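Local coordinates for protein acetyl-CoA acetyltransferase (Bacillus anthracis, PDB 3SS6) that probably catalyses the thiolase reaction, the reversible condensation of two acetyl-CoA molecules to acetoacetyl-CoA with release of coenzyme A, at residues A[279-284]-A[386-391]. Numbering follows the deposited sequence.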
# COMPACT_ATOMS: atom_id res chain seq x y z
N GLY A 279 -33.46 -30.08 -13.32
CA GLY A 279 -34.00 -28.85 -12.78
C GLY A 279 -33.01 -28.09 -11.91
O GLY A 279 -31.96 -28.61 -11.57
N TYR A 280 -33.35 -26.85 -11.58
CA TYR A 280 -32.53 -26.04 -10.68
C TYR A 280 -33.40 -24.97 -10.08
O TYR A 280 -34.43 -24.60 -10.66
CB TYR A 280 -31.31 -25.43 -11.40
CG TYR A 280 -31.63 -24.88 -12.78
CD1 TYR A 280 -32.14 -23.59 -12.94
CD2 TYR A 280 -31.45 -25.66 -13.92
CE1 TYR A 280 -32.45 -23.10 -14.20
CE2 TYR A 280 -31.75 -25.17 -15.17
CZ TYR A 280 -32.25 -23.89 -15.31
OH TYR A 280 -32.57 -23.39 -16.55
N SER A 281 -33.00 -24.46 -8.92
CA SER A 281 -33.82 -23.48 -8.21
C SER A 281 -32.97 -22.54 -7.37
O SER A 281 -31.86 -22.87 -6.95
CB SER A 281 -34.83 -24.20 -7.33
OG SER A 281 -34.16 -25.08 -6.45
N VAL A 282 -33.52 -21.35 -7.12
CA VAL A 282 -32.84 -20.30 -6.35
C VAL A 282 -33.84 -19.69 -5.38
O VAL A 282 -34.96 -19.35 -5.76
CB VAL A 282 -32.31 -19.19 -7.30
CG1 VAL A 282 -31.68 -18.06 -6.50
CG2 VAL A 282 -31.31 -19.76 -8.30
N ALA A 283 -33.44 -19.53 -4.12
CA ALA A 283 -34.33 -18.94 -3.12
C ALA A 283 -33.60 -17.90 -2.28
O ALA A 283 -32.45 -18.10 -1.90
CB ALA A 283 -34.92 -20.03 -2.22
N GLY A 284 -34.25 -16.77 -2.02
CA GLY A 284 -33.66 -15.75 -1.17
C GLY A 284 -34.14 -15.79 0.27
O GLY A 284 -35.34 -15.93 0.53
N GLY A 386 -30.04 -19.46 -1.43
CA GLY A 386 -29.83 -20.89 -1.55
C GLY A 386 -30.00 -21.26 -3.01
O GLY A 386 -30.84 -20.70 -3.70
N VAL A 387 -29.20 -22.21 -3.49
CA VAL A 387 -29.31 -22.67 -4.87
C VAL A 387 -29.28 -24.19 -4.85
O VAL A 387 -28.57 -24.78 -4.06
CB VAL A 387 -28.15 -22.13 -5.72
CG1 VAL A 387 -28.31 -22.55 -7.18
CG2 VAL A 387 -28.09 -20.61 -5.60
N ALA A 388 -30.10 -24.82 -5.70
CA ALA A 388 -30.12 -26.28 -5.79
C ALA A 388 -30.17 -26.75 -7.24
O ALA A 388 -30.80 -26.12 -8.10
CB ALA A 388 -31.31 -26.85 -5.01
N LEU A 389 -29.48 -27.86 -7.49
CA LEU A 389 -29.37 -28.43 -8.82
C LEU A 389 -29.79 -29.89 -8.75
O LEU A 389 -29.38 -30.63 -7.85
CB LEU A 389 -27.91 -28.33 -9.30
CG LEU A 389 -27.61 -28.85 -10.70
CD1 LEU A 389 -28.40 -28.08 -11.75
CD2 LEU A 389 -26.11 -28.76 -10.97
N PHE A 390 -30.65 -30.31 -9.68
CA PHE A 390 -31.25 -31.65 -9.65
C PHE A 390 -30.78 -32.41 -10.88
O PHE A 390 -30.97 -31.94 -12.00
CB PHE A 390 -32.77 -31.53 -9.63
CG PHE A 390 -33.28 -30.82 -8.42
CD1 PHE A 390 -33.79 -31.53 -7.33
CD2 PHE A 390 -33.21 -29.43 -8.34
CE1 PHE A 390 -34.24 -30.86 -6.20
CE2 PHE A 390 -33.65 -28.75 -7.20
CZ PHE A 390 -34.17 -29.46 -6.14
N ILE A 391 -30.14 -33.55 -10.66
CA ILE A 391 -29.55 -34.30 -11.77
C ILE A 391 -29.92 -35.78 -11.73
O ILE A 391 -30.31 -36.31 -10.68
CB ILE A 391 -28.02 -34.18 -11.80
CG1 ILE A 391 -27.41 -34.83 -10.56
CG2 ILE A 391 -27.58 -32.72 -11.91
CD1 ILE A 391 -25.90 -34.99 -10.67
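Segments 279-284 and 386-391, on strands 275-284 and 385-393, run antiparallel, with Gly279, Ser281 and Ala283 in hydrogen-bonded pairs with Phe390, Ala388 and Gly386. Backbone bonds carry the contact. Ser281 N gives to Ala388 O, and Ala388 N returns to Ser281 O at 2.9 Å, both in the carbonyl plane. Ala283 and Gly386 exchange the straightest bonds; Gly386 N reaches Ala283 O at 2.8 Å and 168°. At the other end Phe390 N lies above the carbonyl plane of Gly279, 2.9 Å from its O. The return bond from Gly279 N to Phe390 O is weak, at 3.4 Å. A CA-H...O contact joins Tyr280 CA to Ala388 O at 3.1 Å.

Side chains add a few contacts. On one face Leu389 CD1 touches Tyr280 CB at 4.0 Å, and the valines Val282 and Val387 meet through CG2 and CG1. Tyr280 CG sits between N and C (chi1 42°); its ring leads away, and OH is hydrogen-bonded to Gln106 OE1. On the other face the Phe390 ring edge meets two oxygens, Gly279 O and Ser281 OG. Ser281 OG bonds to Ala297 O.

Helices 93-107 and 294-305 pack on opposite faces, as in the layered alpha-beta-alpha fold of thiolases.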